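Local coordinates for uncharacterized protein (Streptococcus mutans, PDB 3L7Y) that is uncharacterized but binds magnesium and is probably a phosphatase of the haloacid dehalogenase-like hydrolase family, at residues A[61-66]-A[291-296]. Sequence-based numbering, arbitrary orientation.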
ATOM      1  N   GLN A  61     -16.467 -12.249  -5.927  1.00 20.16           N
ATOM      2  CA  GLN A  61     -16.099 -13.360  -6.787  1.00 27.21           C
ATOM      3  C   GLN A  61     -16.951 -13.382  -8.063  1.00 27.13           C
ATOM      4  O   GLN A  61     -16.470 -13.747  -9.131  1.00 24.68           O
ATOM      5  CB  GLN A  61     -16.154 -14.694  -6.022  1.00 27.89           C
ATOM      6  CG  GLN A  61     -14.980 -14.854  -5.053  1.00 34.81           C
ATOM      7  CD  GLN A  61     -15.004 -16.151  -4.273  1.00 50.35           C
ATOM      8  OE1 GLN A  61     -16.005 -16.489  -3.637  1.00 58.01           O
ATOM      9  NE2 GLN A  61     -13.886 -16.881  -4.299  1.00 47.43           N
ATOM     10  N   ARG A  62     -18.212 -12.974  -7.950  1.00 23.79           N
ATOM     11  CA  ARG A  62     -19.086 -12.906  -9.114  1.00 19.15           C
ATOM     12  C   ARG A  62     -18.642 -11.764 -10.031  1.00 17.99           C
ATOM     13  O   ARG A  62     -18.672 -11.879 -11.258  1.00 18.24           O
ATOM     14  CB  ARG A  62     -20.545 -12.723  -8.678  0.50 24.62           C
ATOM     15  CG  ARG A  62     -21.567 -13.075  -9.747  0.50 37.32           C
ATOM     16  CD  ARG A  62     -21.964 -11.866 -10.583  0.50 43.99           C
ATOM     17  NE  ARG A  62     -22.558 -10.814  -9.759  0.50 45.09           N
ATOM     18  CZ  ARG A  62     -22.602  -9.497  -9.565  0.50 41.49           C
ATOM     19  NH1 ARG A  62     -23.040  -8.576  -8.715  0.50 38.33           N
ATOM     20  NH2 ARG A  62     -21.658  -8.688 -10.032  0.50 41.41           N
ATOM     21  N   ILE A  63     -18.230 -10.657  -9.426  1.00 19.42           N
ATOM     22  CA  ILE A  63     -17.673  -9.553 -10.194  1.00 18.57           C
ATOM     23  C   ILE A  63     -16.392  -9.999 -10.889  1.00 23.12           C
ATOM     24  O   ILE A  63     -16.169  -9.691 -12.055  1.00 16.49           O
ATOM     25  CB  ILE A  63     -17.421  -8.334  -9.310  1.00 20.52           C
ATOM     26  CG1 ILE A  63     -18.752  -7.700  -8.912  1.00 23.44           C
ATOM     27  CG2 ILE A  63     -16.564  -7.308 -10.031  1.00 24.96           C
ATOM     28  CD1 ILE A  63     -18.591  -6.432  -8.088  1.00 31.33           C
ATOM     29  N   LEU A  64     -15.582 -10.779 -10.184  1.00 15.79           N
ATOM     30  CA  LEU A  64     -14.280 -11.183 -10.694  1.00 17.44           C
ATOM     31  C   LEU A  64     -14.463 -12.037 -11.948  1.00 25.16           C
ATOM     32  O   LEU A  64     -13.719 -11.901 -12.920  1.00 19.07           O
ATOM     33  CB  LEU A  64     -13.524 -11.979  -9.620  1.00 16.12           C
ATOM     34  CG  LEU A  64     -12.017 -11.802  -9.460  1.00 23.75           C
ATOM     35  CD1 LEU A  64     -11.369 -13.148  -9.070  1.00 21.50           C
ATOM     36  CD2 LEU A  64     -11.362 -11.199 -10.711  1.00 21.93           C
ATOM     37  N   LYS A  65     -15.445 -12.938 -11.908  1.00 21.32           N
ATOM     38  CA  LYS A  65     -15.751 -13.775 -13.059  1.00 20.79           C
ATOM     39  C   LYS A  65     -16.113 -12.897 -14.245  1.00 23.16           C
ATOM     40  O   LYS A  65     -15.726 -13.176 -15.380  1.00 22.08           O
ATOM     41  CB  LYS A  65     -16.905 -14.727 -12.737  1.00 29.61           C
ATOM     42  CG  LYS A  65     -17.763 -15.101 -13.943  1.00 27.50           C
ATOM     43  N   GLN A  66     -16.836 -11.843 -13.982  1.00 21.72           N
ATOM     44  CA  GLN A  66     -17.186 -10.946 -15.047  1.00 31.22           C
ATOM     45  C   GLN A  66     -16.016 -10.205 -15.616  1.00 30.18           C
ATOM     46  O   GLN A  66     -15.871 -10.141 -16.797  1.00 30.84           O
ATOM     47  CB  GLN A  66     -18.234 -10.015 -14.567  1.00 42.17           C
ATOM     48  CG  GLN A  66     -19.422 -10.774 -14.242  1.00 52.66           C
ATOM     49  CD  GLN A  66     -20.572 -10.028 -14.594  1.00 60.55           C
ATOM     50  OE1 GLN A  66     -21.339  -9.633 -13.727  1.00 59.49           O
ATOM     51  NE2 GLN A  66     -20.705  -9.746 -15.876  1.00 67.82           N
ATOM     52  N   GLY A 291     -18.306   0.552  -1.497  1.00 12.96           N
ATOM     53  CA  GLY A 291     -18.155   1.609  -2.480  1.00 18.69           C
ATOM     54  C   GLY A 291     -17.436   1.172  -3.741  1.00 20.70           C
ATOM     55  O   GLY A 291     -17.752   1.630  -4.841  1.00 17.97           O
ATOM     56  N   VAL A 292     -16.453   0.295  -3.583  1.00 13.55           N
ATOM     57  CA  VAL A 292     -15.681  -0.187  -4.723  1.00 12.39           C
ATOM     58  C   VAL A 292     -16.490  -1.120  -5.626  1.00 16.91           C
ATOM     59  O   VAL A 292     -16.498  -0.953  -6.839  1.00 19.69           O
ATOM     60  CB  VAL A 292     -14.393  -0.926  -4.265  1.00 12.17           C
ATOM     61  CG1 VAL A 292     -13.772  -1.655  -5.427  1.00 12.21           C
ATOM     62  CG2 VAL A 292     -13.387   0.055  -3.654  1.00 11.67           C
ATOM     63  N   LEU A 293     -17.138  -2.123  -5.040  1.00 14.96           N
ATOM     64  CA  LEU A 293     -17.870  -3.107  -5.839  1.00 20.55           C
ATOM     65  C   LEU A 293     -19.068  -2.429  -6.485  1.00 15.88           C
ATOM     66  O   LEU A 293     -19.487  -2.780  -7.589  1.00 20.21           O
ATOM     67  CB  LEU A 293     -18.324  -4.288  -4.982  1.00 16.31           C
ATOM     68  CG  LEU A 293     -17.192  -5.052  -4.281  1.00 14.11           C
ATOM     69  CD1 LEU A 293     -17.762  -6.228  -3.530  1.00 14.66           C
ATOM     70  CD2 LEU A 293     -16.121  -5.530  -5.267  1.00 14.49           C
ATOM     71  N   ASP A 294     -19.608  -1.441  -5.788  1.00 13.73           N
ATOM     72  CA  ASP A 294     -20.771  -0.709  -6.291  1.00 18.25           C
ATOM     73  C   ASP A 294     -20.425  -0.036  -7.611  1.00 13.59           C
ATOM     74  O   ASP A 294     -21.167  -0.145  -8.594  1.00 20.18           O
ATOM     75  CB  ASP A 294     -21.236   0.316  -5.263  1.00 16.99           C
ATOM     76  CG  ASP A 294     -22.278   1.264  -5.815  1.00 33.48           C
ATOM     77  OD1 ASP A 294     -22.083   2.492  -5.675  1.00 38.30           O
ATOM     78  OD2 ASP A 294     -23.280   0.784  -6.399  1.00 30.50           O
ATOM     79  N   VAL A 295     -19.298   0.661  -7.632  1.00 17.24           N
ATOM     80  CA  VAL A 295     -18.838   1.347  -8.834  1.00 15.03           C
ATOM     81  C   VAL A 295     -18.535   0.339  -9.929  1.00 16.83           C
ATOM     82  O   VAL A 295     -18.871   0.562 -11.081  1.00 18.34           O
ATOM     83  CB  VAL A 295     -17.588   2.206  -8.549  1.00 22.03           C
ATOM     84  CG1 VAL A 295     -16.948   2.692  -9.851  1.00 14.12           C
ATOM     85  CG2 VAL A 295     -17.954   3.376  -7.650  1.00 19.64           C
ATOM     86  N   ILE A 296     -17.922  -0.784  -9.566  1.00 16.70           N
ATOM     87  CA  ILE A 296     -17.583  -1.796 -10.555  1.00 15.19           C
ATOM     88  C   ILE A 296     -18.822  -2.443 -11.173  1.00 19.41           C
ATOM     89  O   ILE A 296     -18.872  -2.613 -12.387  1.00 17.26           O
ATOM     90  CB  ILE A 296     -16.660  -2.905  -9.992  1.00 13.43           C
ATOM     91  CG1 ILE A 296     -15.353  -2.310  -9.457  1.00 12.90           C
ATOM     92  CG2 ILE A 296     -16.370  -3.935 -11.073  1.00 13.72           C
ATOM     93  CD1 ILE A 296     -14.493  -3.348  -8.675  1.00 16.35           C
TER
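Ile63 reaches out from one helix to meet Leu293 and Ile296, neighbours one turn apart on the other, and this single side chain carries the whole 61-66 side of the contact. Its two arms divide the work. The longer one, with CG1 beside the backbone N (chi1 -71°) and the chain then extended, brings CD1 alongside Leu293, where it touches both CB and the CD2 methyl. Ile63 CD1 lies 3.8 Å from Leu293 CB. The same CD1 methyl of Ile63 lies 3.8 Å from Leu293 O, so it rests against backbone as well as side chain. The short arm, CG2, meets the corresponding branch of Ile296 methyl to methyl, with 3.5 Å between Ile63 CG2 and Ile296 CG2, tight packing for two methyl groups. In both isoleucines CB points toward the other helix and CG2 is anti to the backbone N, which leaves these two methyls facing each other. Ile63 lies askew to both partners rather than alongside either.

The interface is small, 143 Å² summed over both sides. The side chains that meet are all apolar, and no hydrogen bond crosses between 61-66 and 291-296, whose closest CA atoms, those of Ile63 and Ile296, stand 7.8 Å apart. All three touching residues are buried. At the margin, Arg62 NH2 forms a salt bridge with Asp297 OD1, adding a polar link between the same two helices.

The contact thus packs helix 57-69 against the C-terminal helix 291-301 beside the mixed sheet of the Rossmann-like core of the haloacid dehalogenase-like hydrolases. Leu293 also packs on Phe60 of helix 57-69 and on Phe48 of helix 44-48, while Ile296 touches Leu67; Val292 and Val295 seat the C-terminal helix on Phe250 of strand 247-251, beside strand 39-42 in the eight-stranded sheet.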